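PDB 2G29: Nitrate/nitrite binding protein NrtA from Synechocystis sp., which captures nitrate in the periplasm as the substrate-binding protein of the NrtABCD ABC transporter, which probably also carries nitrite. Local coordinates for residues I94-P99 / M115-R120; W214-V219 / I297-G302; W269-E274 / Q320-D325; A327-K332 / S383-G388. All coordinates share one frame; numbering follows the deposited sequence.

Interaction 1. Residues I94-P99 / M115-R120; sequences ILTPMP and MYILAR
Strand 115-120, at the edge of a mixed sheet, runs past the strand-to-helix connection from strand 91-95 to helix 97-104, and the two backbones are nearer at Pro-99 and Met-115, with CA atoms 5.5 Å apart, than at Thr-96 and Arg-120. At the near end Pro-99 sets its CB against Met-115 CB at 4.0 Å and its CG against Ile-117 CG1 at 3.9 Å, while Met-115 SD lies beside Pro-99 CA. The far end is polar. Arg-120, folded at chi2 and chi3, brings NH1 to Thr-96 OG1 in a weak, bent hydrogen bond of 3.0 Å (130°), and NH2 forms a salt bridge with Asp-335. An alanine here removes both links and would probably loosen the join between the strand and helix 332-344. Thr-96 OG1 also bonds to Glu-239 O, and its side chain is about 6 Å from that of nitrate-binding Lys-240. Strand 240-245 lies between strands 91-95 and 115-120, helix 332-344 touches Thr-96 and Ile-117, and helix 73-82 packs on Met-115.

Interaction 2. Residues W214-V219 / I297-G302; sequences WPLQTV and IDRSKG
Arg-299 and Leu-216 carry this contact, a case of an arginine packed through its flat face and its methylenes while its charge is answered by other residues. It joins the loop between helix 276-284 and strand 303-304 to helix 214-221, which follows strand 207-211 and its nitrate-binding Gly-211. The guanidinium of Arg-299 lies against the first turns of that helix, with Leu-216 CB 3.8 Å above its plane and over its centre. The two branches of the leucine divide the work. Its chi1 (178°) places CG anti to the backbone N, and chi2 (53°) then turns CD2 to the aliphatic part of the arginine, 3.8 Å from Arg-299 CG, and CD1 to the guanidinium end, 3.9 Å from Arg-299 NH2. The arginine chain, bent at chi2 (-59°) and straight at chi3, turns its end along the helix. There NH1 of Arg-299 comes to 3.8 Å from Pro-215 CB, and Val-219 CG2 sits farther off at the edge of the guanidinium, near its plane. Asp-298 adds a smaller apolar touch, its CB 4.1 Å from Leu-216 CD2. No hydrogen bond joins the two segments. Polar partners of Arg-299 include Glu-212, in a salt bridge with NH1, and Asn-305 O, which accepts from NH2. Burial of Arg-299 and the apolar cover of one face by Leu-216 would probably strengthen its attraction to Glu-212.

Interaction 3. Residues W269-E274 / Q320-D325; sequences WCDQAE and QKYWVD
Hydrogen bonds dominate, and both are accepted by one carboxylate. Asp-271 OD1 takes the backbone N-H of Tyr-322 in an almost straight bond of 2.8 Å (177°), and Asp-271 OD2 takes that of Val-324, also at 2.8 Å but less straight (158°). Each donor comes from above the carboxylate plane. A water donates to Asp-271 OD1 and to Gln-320 O, so a third link ties the aspartate to the loop. Asp-271 stands in the C-terminal part of the helix that begins at 253, and its side chain fastens the irregular 320-325 loop, part of the chain leading to helix 332-344, through main-chain N-H groups. The apolar and sulfur contacts belong to Cys-270, whose CB lies 3.6 Å from Tyr-322 CD1 while its SG makes an oblique sulfur-aromatic contact, 5.4 Å from the centroid of the Tyr-322 ring. Within the loop, Tyr-322 OH donates to Gln-320 OE1, and Lys-321 NZ forms a salt bridge with Asp-325 OD2 (2.9 Å); outside it, Lys-321 NZ also bridges to Asp-236 and Glu-317.

Interaction 4. Residues A327-K332 / S383-G388; sequences ASYPYK and SSPSRG
The N-cap position of helix 332-344, filled by Tyr-331, is where this contact forms, as the 383-388 loop wraps past the helix start and ends in an ST turn, with Ser-386 OG accepting from Gly-388 N. The Tyr-331 ring is sandwiched. Arg-387 CB sits 3.7 Å from the centroid of the Tyr-331 ring, over one face and only 8° off its normal, a CH-pi contact that CG and CD of the arginine continue across the ring toward CZ and CE1. The opposite face receives Tyr-329 CD2, 3.5 Å above the plane of the Tyr-331 ring. An alanine here removes the ring between Arg-387 and Tyr-329 and would probably loosen the 383-388 loop against the helix start. The arginine's polar end turns to Asp-236 O and Glu-390. Tyr-329, CG anti to the backbone N, brings OH to 3.5 Å from Pro-385 CA, which lies at the edge of the Tyr-329 ring, near its plane; that hydroxyl is hydrogen-bonded to Glu-364. Extended Lys-332 runs alongside Pro-385 on its way to a salt bridge with Asp-359. The backbone N of Lys-332 donates to Pro-385 O in a weak, strongly bent hydrogen bond of 2.9 Å, at 118°.

Overall arrangement
The four contacts form a connected series, 1 to 4 to 3 to 2. Arg-120 N of interaction 1 lies 2.8 Å from Ser-328 O of interaction 4 in a probable hydrogen bond. Interaction 4 packs on interaction 3, Ala-327 CB standing 3.6 Å from Lys-321 O, and interaction 2 meets interaction 3 through Lys-301 NZ, 2.7 Å from Ala-273 O. Strands 91-95 and 115-120 of interaction 1 belong to the first sheet, whereas helix 214-221 of interaction 2 follows strand 207-211 of the second. Toward the nitrate site, the Pro-215 side chain comes to about 6 Å from that of Gln-126, and the Tyr-322 side chain to about 8 Å from those of Lys-240 and Gln-126; interaction 4 lies away from it.

Interaction 1. Residues I94-P99 / M115-R120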
loop_
_atom_site.group_PDB
_atom_site.type_symbol
_atom_site.label_atom_id
_atom_site.label_comp_id
_atom_site.label_asym_id
_atom_site.label_seq_id
_atom_site.Cartn_x
_atom_site.Cartn_y
_atom_site.Cartn_z
ATOM N N ILE A 94 3.856 -0.079 -5.569
ATOM C CA ILE A 94 3.624 1.324 -5.257
ATOM C C ILE A 94 2.336 1.608 -4.495
ATOM O O ILE A 94 1.372 0.864 -4.572
ATOM C CB ILE A 94 3.656 2.109 -6.606
ATOM C CG1 ILE A 94 3.770 3.615 -6.354
ATOM C CG2 ILE A 94 2.432 1.765 -7.448
ATOM C CD1 ILE A 94 4.367 4.377 -7.604
ATOM N N LEU A 95 2.328 2.697 -3.735
ATOM C CA LEU A 95 1.102 3.075 -3.017
ATOM C C LEU A 95 0.037 3.373 -4.099
ATOM O O LEU A 95 0.323 4.079 -5.085
ATOM C CB LEU A 95 1.369 4.346 -2.205
ATOM C CG LEU A 95 2.555 4.284 -1.236
ATOM C CD1 LEU A 95 2.659 5.585 -0.420
ATOM C CD2 LEU A 95 2.388 3.117 -0.263
ATOM N N THR A 96 -1.195 2.900 -3.927
ATOM C CA THR A 96 -2.225 3.125 -4.955
ATOM C C THR A 96 -2.415 4.589 -5.429
ATOM O O THR A 96 -2.570 4.815 -6.611
ATOM C CB THR A 96 -3.605 2.506 -4.532
ATOM O OG1 THR A 96 -3.493 1.084 -4.602
ATOM C CG2 THR A 96 -4.757 2.965 -5.431
ATOM N N PRO A 97 -2.385 5.587 -4.526
ATOM C CA PRO A 97 -2.575 6.954 -5.046
ATOM C C PRO A 97 -1.457 7.437 -5.925
ATOM O O PRO A 97 -1.694 8.273 -6.782
ATOM C CB PRO A 97 -2.698 7.845 -3.793
ATOM C CG PRO A 97 -2.358 6.959 -2.646
ATOM C CD PRO A 97 -2.444 5.535 -3.056
ATOM N N MET A 98 -0.263 6.883 -5.766
ATOM C CA MET A 98 0.858 7.424 -6.541
ATOM C C MET A 98 0.768 7.419 -8.063
ATOM O O MET A 98 1.141 8.411 -8.690
ATOM C CB MET A 98 2.207 6.874 -6.038
ATOM C CG MET A 98 2.567 7.446 -4.652
ATOM S SD MET A 98 4.026 6.606 -3.924
ATOM C CE MET A 98 5.316 7.249 -5.035
ATOM N N PRO A 99 0.290 6.338 -8.687
ATOM C CA PRO A 99 0.213 6.397 -10.150
ATOM C C PRO A 99 -0.693 7.552 -10.593
ATOM O O PRO A 99 -0.457 8.163 -11.653
ATOM C CB PRO A 99 -0.356 5.024 -10.517
ATOM C CG PRO A 99 0.294 4.148 -9.484
ATOM C CD PRO A 99 0.168 4.952 -8.202
ATOM N N MET A 115 0.802 6.841 -16.081
ATOM C CA MET A 115 0.976 5.491 -15.548
ATOM C C MET A 115 -0.316 4.698 -15.604
ATOM O O MET A 115 -1.397 5.257 -15.786
ATOM C CB MET A 115 1.443 5.565 -14.071
ATOM C CG MET A 115 2.849 6.084 -13.889
ATOM S SD MET A 115 3.467 5.877 -12.209
ATOM C CE MET A 115 3.609 4.023 -12.156
ATOM N N TYR A 116 -0.185 3.380 -15.447
ATOM C CA TYR A 116 -1.343 2.494 -15.361
ATOM C C TYR A 116 -1.224 1.647 -14.095
ATOM O O TYR A 116 -0.130 1.402 -13.608
ATOM C CB TYR A 116 -1.372 1.477 -16.499
ATOM C CG TYR A 116 -1.589 1.990 -17.873
ATOM C CD1 TYR A 116 -2.599 2.902 -18.147
ATOM C CD2 TYR A 116 -0.794 1.536 -18.918
ATOM C CE1 TYR A 116 -2.804 3.372 -19.454
ATOM C CE2 TYR A 116 -1.006 1.971 -20.211
ATOM C CZ TYR A 116 -2.005 2.896 -20.466
ATOM O OH TYR A 116 -2.223 3.395 -21.737
ATOM N N ILE A 117 -2.371 1.216 -13.576
ATOM C CA ILE A 117 -2.373 0.253 -12.482
ATOM C C ILE A 117 -2.853 -1.045 -13.152
ATOM O O ILE A 117 -3.952 -1.127 -13.726
ATOM C CB ILE A 117 -3.301 0.671 -11.337
ATOM C CG1 ILE A 117 -2.652 1.807 -10.561
ATOM C CG2 ILE A 117 -3.605 -0.549 -10.439
ATOM C CD1 ILE A 117 -3.595 2.343 -9.442
ATOM N N LEU A 118 -1.990 -2.054 -13.079
ATOM C CA LEU A 118 -2.278 -3.367 -13.698
ATOM C C LEU A 118 -2.903 -4.355 -12.734
ATOM O O LEU A 118 -3.612 -5.267 -13.162
ATOM C CB LEU A 118 -1.000 -3.986 -14.255
ATOM C CG LEU A 118 -0.260 -3.091 -15.258
ATOM C CD1 LEU A 118 1.003 -3.847 -15.728
ATOM C CD2 LEU A 118 -1.144 -2.704 -16.416
ATOM N N ALA A 119 -2.655 -4.176 -11.440
ATOM C CA ALA A 119 -3.205 -5.056 -10.426
ATOM C C ALA A 119 -3.089 -4.388 -9.072
ATOM O O ALA A 119 -2.310 -3.426 -8.895
ATOM C CB ALA A 119 -2.415 -6.363 -10.402
ATOM N N ARG A 120 -3.823 -4.912 -8.110
ATOM C CA ARG A 120 -3.672 -4.456 -6.721
ATOM C C ARG A 120 -2.727 -5.541 -6.178
ATOM O O ARG A 120 -3.012 -6.739 -6.327
ATOM C CB ARG A 120 -5.003 -4.493 -5.939
ATOM C CG ARG A 120 -4.970 -3.762 -4.593
ATOM C CD ARG A 120 -4.980 -2.248 -4.831
ATOM N NE ARG A 120 -6.246 -1.885 -5.469
ATOM C CZ ARG A 120 -6.450 -0.839 -6.284
ATOM N NH1 ARG A 120 -5.469 0.027 -6.579
ATOM N NH2 ARG A 120 -7.627 -0.700 -6.904
#

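Interaction 2. Residues W214-V219 / I297-G302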
loop_
_atom_site.group_PDB
_atom_site.type_symbol
_atom_site.label_atom_id
_atom_site.label_comp_id
_atom_site.label_asym_id
_atom_site.label_seq_id
_atom_site.Cartn_x
_atom_site.Cartn_y
_atom_site.Cartn_z
ATOM N N TRP A 214 7.455 -3.377 9.485
ATOM C CA TRP A 214 7.865 -2.394 10.482
ATOM C C TRP A 214 7.029 -2.259 11.744
ATOM O O TRP A 214 7.600 -1.960 12.799
ATOM C CB TRP A 214 8.168 -1.061 9.738
ATOM C CG TRP A 214 9.036 -1.288 8.509
ATOM C CD1 TRP A 214 8.615 -1.243 7.198
ATOM C CD2 TRP A 214 10.425 -1.709 8.460
ATOM N NE1 TRP A 214 9.632 -1.594 6.353
ATOM C CE2 TRP A 214 10.752 -1.882 7.100
ATOM C CE3 TRP A 214 11.406 -1.959 9.437
ATOM C CZ2 TRP A 214 12.033 -2.287 6.677
ATOM C CZ3 TRP A 214 12.687 -2.369 9.023
ATOM C CH2 TRP A 214 12.982 -2.523 7.655
ATOM N N PRO A 215 5.698 -2.511 11.679
ATOM C CA PRO A 215 4.907 -2.412 12.921
ATOM C C PRO A 215 5.381 -3.508 13.888
ATOM O O PRO A 215 5.562 -3.265 15.058
ATOM C CB PRO A 215 3.480 -2.669 12.434
ATOM C CG PRO A 215 3.500 -2.041 11.016
ATOM C CD PRO A 215 4.825 -2.580 10.490
ATOM N N LEU A 216 5.574 -4.728 13.396
ATOM C CA LEU A 216 6.010 -5.783 14.304
ATOM C C LEU A 216 7.430 -5.521 14.783
ATOM O O LEU A 216 7.746 -5.796 15.949
ATOM C CB LEU A 216 5.909 -7.159 13.634
ATOM C CG LEU A 216 6.402 -8.352 14.509
ATOM C CD1 LEU A 216 5.738 -8.378 15.882
ATOM C CD2 LEU A 216 6.082 -9.653 13.799
ATOM N N GLN A 217 8.305 -4.980 13.922
ATOM C CA GLN A 217 9.652 -4.731 14.368
ATOM C C GLN A 217 9.622 -3.694 15.489
ATOM O O GLN A 217 10.398 -3.757 16.430
ATOM C CB GLN A 217 10.516 -4.238 13.214
ATOM C CG GLN A 217 11.925 -3.900 13.714
ATOM C CD GLN A 217 12.894 -3.596 12.601
ATOM O OE1 GLN A 217 13.164 -2.431 12.298
ATOM N NE2 GLN A 217 13.410 -4.648 11.965
ATOM N N THR A 218 8.715 -2.729 15.382
ATOM C CA THR A 218 8.594 -1.694 16.416
ATOM C C THR A 218 8.288 -2.344 17.772
ATOM O O THR A 218 8.900 -1.978 18.803
ATOM C CB THR A 218 7.445 -0.734 16.062
ATOM O OG1 THR A 218 7.761 -0.017 14.856
ATOM C CG2 THR A 218 7.230 0.269 17.167
ATOM N N VAL A 219 7.331 -3.284 17.748
ATOM C CA VAL A 219 6.924 -4.007 18.955
ATOM C C VAL A 219 8.071 -4.871 19.479
ATOM O O VAL A 219 8.433 -4.818 20.672
ATOM C CB VAL A 219 5.693 -4.884 18.648
ATOM C CG1 VAL A 219 5.425 -5.870 19.807
ATOM C CG2 VAL A 219 4.452 -4.005 18.437
ATOM N N ILE A 297 7.445 -13.114 9.962
ATOM C CA ILE A 297 6.568 -14.286 9.949
ATOM C C ILE A 297 5.246 -14.210 10.682
ATOM O O ILE A 297 4.205 -14.575 10.110
ATOM C CB ILE A 297 7.368 -15.541 10.413
ATOM C CG1 ILE A 297 6.549 -16.826 10.182
ATOM C CG2 ILE A 297 7.704 -15.433 11.891
ATOM C CD1 ILE A 297 6.237 -17.098 8.739
ATOM N N ASP A 298 5.243 -13.722 11.926
ATOM C CA ASP A 298 3.975 -13.740 12.644
ATOM C C ASP A 298 2.847 -12.979 11.945
ATOM O O ASP A 298 1.735 -13.489 11.846
ATOM C CB ASP A 298 4.145 -13.230 14.070
ATOM C CG ASP A 298 4.855 -14.241 14.958
ATOM O OD1 ASP A 298 4.975 -15.425 14.547
ATOM O OD2 ASP A 298 5.282 -13.859 16.069
ATOM N N ARG A 299 3.137 -11.776 11.437
ATOM C CA ARG A 299 2.077 -11.024 10.796
ATOM C C ARG A 299 1.626 -11.666 9.494
ATOM O O ARG A 299 0.462 -11.553 9.109
ATOM C CB ARG A 299 2.521 -9.566 10.567
ATOM C CG ARG A 299 2.931 -8.836 11.844
ATOM C CD ARG A 299 1.809 -8.782 12.859
ATOM N NE ARG A 299 2.162 -8.089 14.098
ATOM C CZ ARG A 299 2.142 -6.779 14.288
ATOM N NH1 ARG A 299 1.798 -5.961 13.302
ATOM N NH2 ARG A 299 2.418 -6.290 15.498
ATOM N N SER A 300 2.545 -12.323 8.789
ATOM C CA SER A 300 2.254 -13.038 7.546
ATOM C C SER A 300 1.382 -14.291 7.785
ATOM O O SER A 300 0.950 -14.953 6.828
ATOM C CB SER A 300 3.563 -13.411 6.851
ATOM O OG SER A 300 4.170 -12.246 6.291
ATOM N N LYS A 301 1.128 -14.589 9.059
ATOM C CA LYS A 301 0.259 -15.707 9.481
ATOM C C LYS A 301 -0.935 -15.176 10.267
ATOM O O LYS A 301 -1.719 -15.952 10.825
ATOM C CB LYS A 301 1.014 -16.687 10.365
ATOM C CG LYS A 301 2.044 -17.512 9.668
ATOM C CD LYS A 301 1.403 -18.424 8.659
ATOM C CE LYS A 301 2.120 -19.762 8.589
ATOM N NZ LYS A 301 1.481 -20.584 7.533
ATOM N N GLY A 302 -1.076 -13.852 10.343
ATOM C CA GLY A 302 -2.215 -13.289 11.060
ATOM C C GLY A 302 -2.109 -13.360 12.576
ATOM O O GLY A 302 -3.120 -13.303 13.284
#

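Interaction 3. Residues W269-E274 / Q320-D325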
loop_
_atom_site.group_PDB
_atom_site.type_symbol
_atom_site.label_atom_id
_atom_site.label_comp_id
_atom_site.label_asym_id
_atom_site.label_seq_id
_atom_site.Cartn_x
_atom_site.Cartn_y
_atom_site.Cartn_z
ATOM N N TRP A 269 0.872 -17.860 -5.106
ATOM C CA TRP A 269 1.878 -18.599 -4.335
ATOM C C TRP A 269 2.041 -17.982 -2.939
ATOM O O TRP A 269 2.017 -18.677 -1.923
ATOM C CB TRP A 269 3.214 -18.557 -5.043
ATOM C CG TRP A 269 4.236 -19.496 -4.420
ATOM C CD1 TRP A 269 4.406 -20.822 -4.705
ATOM C CD2 TRP A 269 5.175 -19.183 -3.390
ATOM N NE1 TRP A 269 5.395 -21.356 -3.919
ATOM C CE2 TRP A 269 5.890 -20.372 -3.103
ATOM C CE3 TRP A 269 5.488 -18.011 -2.675
ATOM C CZ2 TRP A 269 6.893 -20.425 -2.136
ATOM C CZ3 TRP A 269 6.486 -18.067 -1.712
ATOM C CH2 TRP A 269 7.183 -19.267 -1.452
ATOM N N CYS A 270 2.241 -16.662 -2.894
ATOM C CA CYS A 270 2.402 -15.979 -1.615
ATOM C C CYS A 270 1.190 -16.066 -0.692
ATOM O O CYS A 270 1.314 -16.002 0.524
ATOM C CB CYS A 270 2.698 -14.496 -1.841
ATOM S SG CYS A 270 4.274 -14.097 -2.528
ATOM N N ASP A 271 0.007 -16.180 -1.270
ATOM C CA ASP A 271 -1.221 -16.231 -0.487
ATOM C C ASP A 271 -1.477 -17.548 0.237
ATOM O O ASP A 271 -2.324 -17.603 1.102
ATOM C CB ASP A 271 -2.403 -15.914 -1.413
ATOM C CG ASP A 271 -3.482 -15.103 -0.738
ATOM O OD1 ASP A 271 -3.129 -14.151 -0.007
ATOM O OD2 ASP A 271 -4.682 -15.411 -0.944
ATOM N N GLN A 272 -0.745 -18.603 -0.116
ATOM C CA GLN A 272 -0.960 -19.905 0.523
ATOM C C GLN A 272 -0.304 -20.041 1.896
ATOM O O GLN A 272 0.881 -19.741 2.037
ATOM C CB GLN A 272 -0.434 -21.042 -0.377
ATOM C CG GLN A 272 -1.227 -21.293 -1.681
ATOM C CD GLN A 272 -0.931 -22.667 -2.306
ATOM O OE1 GLN A 272 -1.475 -23.017 -3.356
ATOM N NE2 GLN A 272 -0.072 -23.445 -1.654
ATOM N N ALA A 273 -1.060 -20.520 2.890
ATOM C CA ALA A 273 -0.516 -20.717 4.236
ATOM C C ALA A 273 0.736 -21.577 4.199
ATOM O O ALA A 273 1.708 -21.311 4.904
ATOM C CB ALA A 273 -1.558 -21.365 5.138
ATOM N N GLU A 274 0.721 -22.623 3.378
ATOM C CA GLU A 274 1.890 -23.490 3.303
ATOM C C GLU A 274 3.134 -22.830 2.730
ATOM O O GLU A 274 4.219 -23.394 2.811
ATOM C CB GLU A 274 1.573 -24.767 2.507
ATOM C CG GLU A 274 0.459 -24.612 1.476
ATOM C CD GLU A 274 -0.929 -24.519 2.113
ATOM O OE1 GLU A 274 -1.358 -25.482 2.796
ATOM O OE2 GLU A 274 -1.600 -23.484 1.933
ATOM N N GLN A 320 -2.453 -9.447 5.649
ATOM C CA GLN A 320 -2.229 -9.123 4.243
ATOM C C GLN A 320 -2.708 -10.289 3.365
ATOM O O GLN A 320 -2.454 -11.459 3.661
ATOM C CB GLN A 320 -0.757 -8.785 4.000
ATOM C CG GLN A 320 -0.367 -7.374 4.410
ATOM C CD GLN A 320 1.037 -7.008 3.975
ATOM O OE1 GLN A 320 1.592 -7.614 3.058
ATOM N NE2 GLN A 320 1.791 -6.039 4.480
ATOM N N LYS A 321 -3.431 -9.950 2.311
ATOM C CA LYS A 321 -3.944 -10.929 1.360
ATOM C C LYS A 321 -3.508 -10.477 -0.020
ATOM O O LYS A 321 -3.589 -9.279 -0.337
ATOM C CB LYS A 321 -5.475 -10.991 1.428
ATOM C CG LYS A 321 -6.035 -11.515 2.722
ATOM C CD LYS A 321 -7.533 -11.198 2.766
ATOM C CE LYS A 321 -8.164 -11.687 4.069
ATOM N NZ LYS A 321 -9.593 -11.303 4.211
ATOM N N TYR A 322 -3.097 -11.436 -0.849
ATOM C CA TYR A 322 -2.595 -11.182 -2.194
ATOM C C TYR A 322 -3.466 -11.797 -3.272
ATOM O O TYR A 322 -3.264 -11.529 -4.429
ATOM C CB TYR A 322 -1.157 -11.744 -2.369
ATOM C CG TYR A 322 -0.226 -11.358 -1.240
ATOM C CD1 TYR A 322 0.216 -12.315 -0.314
ATOM C CD2 TYR A 322 0.138 -10.027 -1.030
ATOM C CE1 TYR A 322 0.981 -11.955 0.792
ATOM C CE2 TYR A 322 0.904 -9.662 0.066
ATOM C CZ TYR A 322 1.317 -10.625 0.979
ATOM O OH TYR A 322 2.023 -10.280 2.109
ATOM N N TRP A 323 -4.431 -12.623 -2.886
ATOM C CA TRP A 323 -5.258 -13.268 -3.889
ATOM C C TRP A 323 -6.664 -13.574 -3.401
ATOM O O TRP A 323 -7.628 -13.269 -4.095
ATOM C CB TRP A 323 -4.582 -14.555 -4.354
ATOM C CG TRP A 323 -5.212 -15.092 -5.583
ATOM C CD1 TRP A 323 -6.053 -16.186 -5.688
ATOM C CD2 TRP A 323 -5.035 -14.599 -6.896
ATOM N NE1 TRP A 323 -6.396 -16.388 -7.003
ATOM C CE2 TRP A 323 -5.792 -15.429 -7.767
ATOM C CE3 TRP A 323 -4.320 -13.527 -7.434
ATOM C CZ2 TRP A 323 -5.833 -15.217 -9.125
ATOM C CZ3 TRP A 323 -4.366 -13.319 -8.778
ATOM C CH2 TRP A 323 -5.120 -14.151 -9.618
ATOM N N VAL A 324 -6.800 -14.161 -2.211
ATOM C CA VAL A 324 -8.133 -14.483 -1.687
ATOM C C VAL A 324 -8.990 -13.219 -1.550
ATOM O O VAL A 324 -8.458 -12.111 -1.377
ATOM C CB VAL A 324 -8.048 -15.208 -0.289
ATOM C CG1 VAL A 324 -7.512 -14.277 0.756
ATOM C CG2 VAL A 324 -9.416 -15.729 0.141
ATOM N N ASP A 325 -10.308 -13.381 -1.642
ATOM C CA ASP A 325 -11.233 -12.264 -1.521
ATOM C C ASP A 325 -10.970 -11.202 -2.599
ATOM O O ASP A 325 -11.061 -10.002 -2.330
ATOM C CB ASP A 325 -11.169 -11.665 -0.098
ATOM C CG ASP A 325 -11.480 -12.710 0.977
ATOM O OD1 ASP A 325 -12.436 -13.494 0.769
ATOM O OD2 ASP A 325 -10.781 -12.763 2.016
HETATM O O HOH W 1 -2.467 -14.107 2.747
#

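Interaction 4. Residues A327-K332 / S383-G388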
loop_
_atom_site.group_PDB
_atom_site.type_symbol
_atom_site.label_atom_id
_atom_site.label_comp_id
_atom_site.label_asym_id
_atom_site.label_seq_id
_atom_site.Cartn_x
_atom_site.Cartn_y
_atom_site.Cartn_z
ATOM N N ALA A 327 -8.448 -9.966 -3.795
ATOM C CA ALA A 327 -7.399 -8.992 -3.442
ATOM C C ALA A 327 -6.594 -8.365 -4.581
ATOM O O ALA A 327 -6.242 -7.185 -4.533
ATOM C CB ALA A 327 -6.423 -9.635 -2.462
ATOM N N SER A 328 -6.266 -9.169 -5.582
ATOM C CA SER A 328 -5.477 -8.716 -6.700
ATOM C C SER A 328 -6.258 -7.877 -7.710
ATOM O O SER A 328 -5.703 -7.026 -8.392
ATOM C CB SER A 328 -4.877 -9.945 -7.378
ATOM O OG SER A 328 -4.114 -9.589 -8.491
ATOM N N TYR A 329 -7.564 -8.091 -7.810
ATOM C CA TYR A 329 -8.345 -7.329 -8.795
ATOM C C TYR A 329 -8.356 -5.854 -8.403
ATOM O O TYR A 329 -8.787 -5.507 -7.317
ATOM C CB TYR A 329 -9.765 -7.881 -8.880
ATOM C CG TYR A 329 -10.596 -7.134 -9.896
ATOM C CD1 TYR A 329 -10.400 -7.318 -11.260
ATOM C CD2 TYR A 329 -11.555 -6.211 -9.491
ATOM C CE1 TYR A 329 -11.138 -6.599 -12.198
ATOM C CE2 TYR A 329 -12.305 -5.485 -10.408
ATOM C CZ TYR A 329 -12.094 -5.678 -11.761
ATOM O OH TYR A 329 -12.868 -4.965 -12.645
ATOM N N PRO A 330 -7.878 -4.969 -9.292
ATOM C CA PRO A 330 -7.826 -3.529 -8.984
ATOM C C PRO A 330 -9.147 -2.825 -9.208
ATOM O O PRO A 330 -9.427 -2.297 -10.266
ATOM C CB PRO A 330 -6.719 -3.026 -9.899
ATOM C CG PRO A 330 -6.912 -3.870 -11.157
ATOM C CD PRO A 330 -7.297 -5.264 -10.614
ATOM N N TYR A 331 -9.985 -2.868 -8.185
ATOM C CA TYR A 331 -11.292 -2.230 -8.283
ATOM C C TYR A 331 -11.165 -0.728 -8.545
ATOM O O TYR A 331 -10.444 0.006 -7.834
ATOM C CB TYR A 331 -12.095 -2.427 -6.985
ATOM C CG TYR A 331 -12.621 -3.829 -6.746
ATOM C CD1 TYR A 331 -11.940 -4.704 -5.921
ATOM C CD2 TYR A 331 -13.811 -4.265 -7.351
ATOM C CE1 TYR A 331 -12.419 -5.989 -5.675
ATOM C CE2 TYR A 331 -14.286 -5.548 -7.112
ATOM C CZ TYR A 331 -13.595 -6.394 -6.276
ATOM O OH TYR A 331 -14.094 -7.662 -5.983
ATOM N N LYS A 332 -11.875 -0.267 -9.563
ATOM C CA LYS A 332 -11.904 1.170 -9.863
ATOM C C LYS A 332 -12.563 1.949 -8.701
ATOM O O LYS A 332 -12.180 3.088 -8.447
ATOM C CB LYS A 332 -12.673 1.425 -11.165
ATOM C CG LYS A 332 -11.914 1.043 -12.432
ATOM C CD LYS A 332 -12.738 1.288 -13.671
ATOM C CE LYS A 332 -11.891 1.153 -14.899
ATOM N NZ LYS A 332 -12.692 1.484 -16.140
ATOM N N SER A 383 -17.221 -9.385 -11.558
ATOM C CA SER A 383 -18.136 -9.027 -12.646
ATOM C C SER A 383 -18.280 -7.527 -12.809
ATOM O O SER A 383 -18.850 -7.054 -13.795
ATOM C CB SER A 383 -19.530 -9.614 -12.391
ATOM O OG SER A 383 -19.528 -11.010 -12.629
ATOM N N SER A 384 -17.801 -6.772 -11.826
ATOM C CA SER A 384 -17.904 -5.323 -11.942
ATOM C C SER A 384 -16.677 -4.642 -11.357
ATOM O O SER A 384 -16.038 -5.170 -10.466
ATOM C CB SER A 384 -19.144 -4.807 -11.217
ATOM O OG SER A 384 -18.998 -4.858 -9.821
ATOM N N PRO A 385 -16.344 -3.448 -11.857
ATOM C CA PRO A 385 -15.185 -2.703 -11.368
ATOM C C PRO A 385 -15.431 -2.047 -10.029
ATOM O O PRO A 385 -14.548 -1.382 -9.512
ATOM C CB PRO A 385 -14.925 -1.675 -12.474
ATOM C CG PRO A 385 -15.585 -2.269 -13.670
ATOM C CD PRO A 385 -16.860 -2.839 -13.089
ATOM N N SER A 386 -16.617 -2.229 -9.460
ATOM C CA SER A 386 -16.886 -1.661 -8.134
ATOM C C SER A 386 -17.044 -2.770 -7.119
ATOM O O SER A 386 -17.712 -3.784 -7.396
ATOM C CB SER A 386 -18.188 -0.859 -8.122
ATOM O OG SER A 386 -18.439 -0.357 -6.835
ATOM N N ARG A 387 -16.434 -2.589 -5.950
ATOM C CA ARG A 387 -16.612 -3.567 -4.898
ATOM C C ARG A 387 -17.832 -3.170 -4.083
ATOM O O ARG A 387 -18.156 -3.827 -3.093
ATOM C CB ARG A 387 -15.390 -3.697 -3.978
ATOM C CG ARG A 387 -15.401 -5.063 -3.269
ATOM C CD ARG A 387 -14.127 -5.330 -2.486
ATOM N NE ARG A 387 -14.048 -4.518 -1.288
ATOM C CZ ARG A 387 -13.009 -4.507 -0.455
ATOM N NH1 ARG A 387 -11.935 -5.260 -0.688
ATOM N NH2 ARG A 387 -13.036 -3.726 0.612
ATOM N N GLY A 388 -18.515 -2.116 -4.507
ATOM C CA GLY A 388 -19.721 -1.687 -3.805
ATOM C C GLY A 388 -19.469 -0.706 -2.668
ATOM O O GLY A 388 -18.430 -0.061 -2.588
#